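Succinylglutamate desuccinylase (Chromobacterium violaceum, PDB 1YW4) probably hydrolyses N-succinylglutamate to succinate and glutamate, with one bound zinc ion per subunit, in the last step of the AST pathway of arginine degradation. Local coordinates at residues A[150-162]-A[274-286]. Residues are numbered along the deposited sequence; the frame is centred on the assembly and turned at random.
Sequences TAIRGSVFEKFAI and NLADSVENFTLLP
Phe282 points its CE2 corner at the middle of the Phe160 ring, 3.4 Å above its plane, and planes 83° apart make the pair T-shaped. Against the Phe282 face Phe157 brings its own edge, with CD2 3.6 Å from CG of Phe282, an offset edge-to-face stack that completes a three-ring cluster. With CG of Phe160 between its backbone N and carbonyl carbon (chi1 69°), the ring is carried toward Phe282, and chi2 near 90° turns its face to CE2. Beside the rings the backbones form a single bridge at Ser155 and Asn281: Asn281 N donates to Gly154 O (2.8 Å), and Val156 N to Asn281 O (2.9 Å, almost straight).

Toward Asp277 and Ser278, which are exposed, polar bonds and waters replace ring packing. There Arg153 NH1 donates to two carbonyls, Asp277 O (3.0 Å) and Val279 O (2.9 Å), gripping the type I turn 276-279, while one water links Arg153 NH2 to Asp277 O and another joins Gly154 N to Ser278 O. A further water, beside the rings, joins Arg153 O to Asn281 ND2.

The contact thus ties the catalytic domain to the barrel-sandwich hybrid domain. Asn281 OD1 accepts from Phe310 N, Phe282 also packs on Leu309 of strand 307-309, and Phe160 touches Glu214, the predicted active-site residue, on strand 209-215.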
loop_
_atom_site.group_PDB
_atom_site.type_symbol
_atom_site.label_atom_id
_atom_site.label_comp_id
_atom_site.label_asym_id
_atom_site.label_seq_id
_atom_site.Cartn_x
_atom_site.Cartn_y
_atom_site.Cartn_z
ATOM N N THR A 150 -13.544 -11.338 21.068
ATOM C CA THR A 150 -14.094 -12.425 20.256
ATOM C C THR A 150 -15.231 -11.720 19.517
ATOM O O THR A 150 -15.540 -10.564 19.821
ATOM C CB THR A 150 -14.610 -13.662 21.067
ATOM O OG1 THR A 150 -15.411 -13.245 22.177
ATOM C CG2 THR A 150 -13.429 -14.518 21.550
ATOM N N ALA A 151 -15.842 -12.381 18.541
ATOM C CA ALA A 151 -16.898 -11.730 17.770
ATOM C C ALA A 151 -17.973 -12.687 17.277
ATOM O O ALA A 151 -17.742 -13.882 17.183
ATOM C CB ALA A 151 -16.276 -10.992 16.566
ATOM N N ILE A 152 -19.152 -12.144 16.971
ATOM C CA ILE A 152 -20.267 -12.943 16.471
ATOM C C ILE A 152 -20.038 -13.274 14.997
ATOM O O ILE A 152 -20.171 -14.424 14.590
ATOM C CB ILE A 152 -21.615 -12.188 16.595
ATOM C CG1 ILE A 152 -22.015 -12.032 18.066
ATOM C CG2 ILE A 152 -22.709 -12.938 15.832
ATOM C CD1 ILE A 152 -21.203 -11.009 18.830
ATOM N N ARG A 153 -19.704 -12.263 14.197
ATOM C CA ARG A 153 -19.460 -12.464 12.763
ATOM C C ARG A 153 -18.129 -13.187 12.582
ATOM O O ARG A 153 -17.121 -12.799 13.175
ATOM C CB ARG A 153 -19.425 -11.118 12.027
ATOM C CG ARG A 153 -19.178 -11.214 10.511
ATOM C CD ARG A 153 -19.031 -9.837 9.871
ATOM N NE ARG A 153 -20.205 -8.991 10.091
ATOM C CZ ARG A 153 -21.391 -9.196 9.528
ATOM N NH1 ARG A 153 -21.567 -10.222 8.703
ATOM N NH2 ARG A 153 -22.397 -8.373 9.789
ATOM N N GLY A 154 -18.139 -14.241 11.768
ATOM C CA GLY A 154 -16.934 -15.011 11.515
ATOM C C GLY A 154 -15.956 -14.287 10.610
ATOM O O GLY A 154 -16.234 -13.190 10.121
ATOM N N SER A 155 -14.810 -14.906 10.367
ATOM C CA SER A 155 -13.797 -14.283 9.536
ATOM C C SER A 155 -12.967 -15.282 8.728
ATOM O O SER A 155 -12.769 -16.415 9.154
ATOM C CB SER A 155 -12.877 -13.443 10.424
ATOM O OG SER A 155 -11.729 -13.013 9.726
ATOM N N VAL A 156 -12.487 -14.860 7.562
ATOM C CA VAL A 156 -11.655 -15.727 6.729
ATOM C C VAL A 156 -10.393 -16.054 7.518
ATOM O O VAL A 156 -9.833 -17.147 7.400
ATOM C CB VAL A 156 -11.248 -15.040 5.416
ATOM C CG1 VAL A 156 -10.172 -15.871 4.705
ATOM C CG2 VAL A 156 -12.469 -14.874 4.525
ATOM N N PHE A 157 -9.948 -15.090 8.318
ATOM C CA PHE A 157 -8.773 -15.269 9.155
ATOM C C PHE A 157 -9.287 -15.405 10.580
ATOM O O PHE A 157 -9.415 -14.416 11.299
ATOM C CB PHE A 157 -7.835 -14.059 9.033
ATOM C CG PHE A 157 -7.304 -13.847 7.641
ATOM C CD1 PHE A 157 -6.407 -14.751 7.081
ATOM C CD2 PHE A 157 -7.708 -12.753 6.889
ATOM C CE1 PHE A 157 -5.920 -14.567 5.786
ATOM C CE2 PHE A 157 -7.227 -12.556 5.591
ATOM C CZ PHE A 157 -6.332 -13.467 5.042
ATOM N N GLU A 158 -9.615 -16.639 10.952
ATOM C CA GLU A 158 -10.137 -16.990 12.270
ATOM C C GLU A 158 -9.665 -16.044 13.366
ATOM O O GLU A 158 -10.456 -15.325 13.970
ATOM C CB GLU A 158 -9.709 -18.420 12.621
ATOM C CG GLU A 158 -10.848 -19.404 12.817
ATOM C CD GLU A 158 -11.511 -19.275 14.171
ATOM O OE1 GLU A 158 -10.820 -19.509 15.187
ATOM O OE2 GLU A 158 -12.718 -18.944 14.220
ATOM N N LYS A 159 -8.363 -16.048 13.611
ATOM C CA LYS A 159 -7.788 -15.202 14.634
ATOM C C LYS A 159 -6.943 -14.112 13.988
ATOM O O LYS A 159 -6.063 -14.403 13.177
ATOM C CB LYS A 159 -6.945 -16.062 15.574
ATOM C CG LYS A 159 -7.757 -17.163 16.252
ATOM C CD LYS A 159 -6.870 -18.176 16.944
ATOM C CE LYS A 159 -6.010 -18.923 15.942
ATOM N NZ LYS A 159 -5.052 -19.856 16.605
ATOM N N PHE A 160 -7.227 -12.855 14.321
ATOM C CA PHE A 160 -6.454 -11.764 13.756
ATOM C C PHE A 160 -6.248 -10.627 14.745
ATOM O O PHE A 160 -6.914 -10.553 15.778
ATOM C CB PHE A 160 -7.092 -11.269 12.445
ATOM C CG PHE A 160 -8.408 -10.550 12.616
ATOM C CD1 PHE A 160 -8.445 -9.175 12.804
ATOM C CD2 PHE A 160 -9.616 -11.255 12.585
ATOM C CE1 PHE A 160 -9.662 -8.506 12.960
ATOM C CE2 PHE A 160 -10.835 -10.598 12.742
ATOM C CZ PHE A 160 -10.858 -9.223 12.930
ATOM N N ALA A 161 -5.295 -9.759 14.435
ATOM C CA ALA A 161 -4.992 -8.642 15.308
ATOM C C ALA A 161 -5.168 -7.314 14.596
ATOM O O ALA A 161 -5.098 -7.234 13.370
ATOM C CB ALA A 161 -3.564 -8.764 15.832
ATOM N N ILE A 162 -5.398 -6.277 15.391
ATOM C CA ILE A 162 -5.549 -4.924 14.886
ATOM C C ILE A 162 -4.386 -4.142 15.478
ATOM O O ILE A 162 -4.226 -4.099 16.700
ATOM C CB ILE A 162 -6.852 -4.265 15.375
ATOM C CG1 ILE A 162 -8.047 -5.188 15.109
ATOM C CG2 ILE A 162 -7.019 -2.917 14.701
ATOM C CD1 ILE A 162 -8.259 -5.553 13.658
ATOM N N ASN A 274 -24.345 -6.015 -1.641
ATOM C CA ASN A 274 -24.255 -7.236 -2.435
ATOM C C ASN A 274 -23.517 -8.412 -1.794
ATOM O O ASN A 274 -22.804 -9.153 -2.472
ATOM C CB ASN A 274 -23.638 -6.912 -3.801
ATOM C CG ASN A 274 -24.540 -6.032 -4.652
ATOM O OD1 ASN A 274 -24.128 -5.507 -5.686
ATOM N ND2 ASN A 274 -25.786 -5.873 -4.218
ATOM N N LEU A 275 -23.694 -8.579 -0.489
ATOM C CA LEU A 275 -23.076 -9.680 0.240
ATOM C C LEU A 275 -24.059 -10.201 1.276
ATOM O O LEU A 275 -24.833 -9.432 1.851
ATOM C CB LEU A 275 -21.789 -9.236 0.947
ATOM C CG LEU A 275 -20.571 -8.844 0.105
ATOM C CD1 LEU A 275 -20.327 -9.907 -0.963
ATOM C CD2 LEU A 275 -20.798 -7.489 -0.537
ATOM N N ALA A 276 -24.027 -11.510 1.505
ATOM C CA ALA A 276 -24.907 -12.146 2.481
ATOM C C ALA A 276 -24.778 -11.443 3.828
ATOM O O ALA A 276 -23.696 -10.987 4.199
ATOM C CB ALA A 276 -24.546 -13.618 2.622
ATOM N N ASP A 277 -25.883 -11.366 4.562
ATOM C CA ASP A 277 -25.894 -10.703 5.861
ATOM C C ASP A 277 -24.872 -11.310 6.817
ATOM O O ASP A 277 -24.415 -10.651 7.748
ATOM C CB ASP A 277 -27.286 -10.791 6.487
ATOM C CG ASP A 277 -27.439 -9.888 7.694
ATOM O OD1 ASP A 277 -27.502 -8.652 7.511
ATOM O OD2 ASP A 277 -27.489 -10.410 8.829
ATOM N N SER A 278 -24.517 -12.567 6.578
ATOM C CA SER A 278 -23.554 -13.265 7.422
ATOM C C SER A 278 -22.164 -13.345 6.793
ATOM O O SER A 278 -21.349 -14.172 7.201
ATOM C CB SER A 278 -24.043 -14.684 7.705
ATOM O OG SER A 278 -23.982 -15.473 6.526
ATOM N N VAL A 279 -21.890 -12.504 5.800
ATOM C CA VAL A 279 -20.580 -12.521 5.146
ATOM C C VAL A 279 -19.455 -12.397 6.178
ATOM O O VAL A 279 -19.508 -11.546 7.065
ATOM C CB VAL A 279 -20.451 -11.374 4.102
ATOM C CG1 VAL A 279 -20.618 -10.024 4.774
ATOM C CG2 VAL A 279 -19.102 -11.458 3.398
ATOM N N GLU A 280 -18.443 -13.251 6.062
ATOM C CA GLU A 280 -17.316 -13.236 6.995
ATOM C C GLU A 280 -16.384 -12.053 6.770
ATOM O O GLU A 280 -16.281 -11.532 5.658
ATOM C CB GLU A 280 -16.505 -14.533 6.878
ATOM C CG GLU A 280 -17.210 -15.769 7.418
ATOM C CD GLU A 280 -16.380 -17.031 7.286
ATOM O OE1 GLU A 280 -16.816 -18.078 7.808
ATOM O OE2 GLU A 280 -15.298 -16.987 6.662
ATOM N N ASN A 281 -15.701 -11.631 7.833
ATOM C CA ASN A 281 -14.759 -10.529 7.720
ATOM C C ASN A 281 -13.575 -10.986 6.877
ATOM O O ASN A 281 -13.205 -12.165 6.892
ATOM C CB ASN A 281 -14.242 -10.084 9.094
ATOM C CG ASN A 281 -15.257 -9.277 9.873
ATOM O OD1 ASN A 281 -15.802 -8.291 9.369
ATOM N ND2 ASN A 281 -15.509 -9.684 11.121
ATOM N N PHE A 282 -12.989 -10.036 6.157
ATOM C CA PHE A 282 -11.841 -10.271 5.285
ATOM C C PHE A 282 -12.205 -11.082 4.052
ATOM O O PHE A 282 -11.338 -11.672 3.410
ATOM C CB PHE A 282 -10.712 -10.955 6.062
ATOM C CG PHE A 282 -10.074 -10.073 7.102
ATOM C CD1 PHE A 282 -9.301 -8.974 6.728
ATOM C CD2 PHE A 282 -10.254 -10.336 8.458
ATOM C CE1 PHE A 282 -8.717 -8.148 7.695
ATOM C CE2 PHE A 282 -9.676 -9.518 9.428
ATOM C CZ PHE A 282 -8.907 -8.424 9.050
ATOM N N THR A 283 -13.493 -11.116 3.721
ATOM C CA THR A 283 -13.929 -11.842 2.534
ATOM C C THR A 283 -13.348 -11.137 1.310
ATOM O O THR A 283 -13.528 -9.931 1.144
ATOM C CB THR A 283 -15.462 -11.865 2.408
ATOM O OG1 THR A 283 -16.015 -12.695 3.436
ATOM C CG2 THR A 283 -15.877 -12.406 1.049
ATOM N N LEU A 284 -12.657 -11.898 0.464
ATOM C CA LEU A 284 -12.030 -11.376 -0.749
ATOM C C LEU A 284 -13.051 -10.898 -1.784
ATOM O O LEU A 284 -14.020 -11.599 -2.083
ATOM C CB LEU A 284 -11.142 -12.454 -1.386
ATOM C CG LEU A 284 -10.314 -12.066 -2.620
ATOM C CD1 LEU A 284 -9.027 -11.376 -2.172
ATOM C CD2 LEU A 284 -9.967 -13.322 -3.440
ATOM N N LEU A 285 -12.828 -9.704 -2.327
ATOM C CA LEU A 285 -13.718 -9.137 -3.337
ATOM C C LEU A 285 -13.081 -9.277 -4.723
ATOM O O LEU A 285 -12.110 -8.605 -5.039
ATOM C CB LEU A 285 -13.991 -7.661 -3.037
ATOM C CG LEU A 285 -14.901 -7.270 -1.858
ATOM C CD1 LEU A 285 -15.389 -8.496 -1.083
ATOM C CD2 LEU A 285 -14.132 -6.332 -0.956
ATOM N N PRO A 286 -13.634 -10.152 -5.574
ATOM C CA PRO A 286 -13.076 -10.350 -6.918
ATOM C C PRO A 286 -13.115 -9.117 -7.808
ATOM O O PRO A 286 -13.924 -8.213 -7.604
ATOM C CB PRO A 286 -13.915 -11.500 -7.470
ATOM C CG PRO A 286 -15.249 -11.282 -6.816
ATOM C CD PRO A 286 -14.859 -10.950 -5.388
HETATM O O HOH W 1 -14.510 -11.893 13.141
HETATM O O HOH W 2 -25.063 -8.081 8.144
HETATM O O HOH W 3 -20.391 -14.803 9.801
#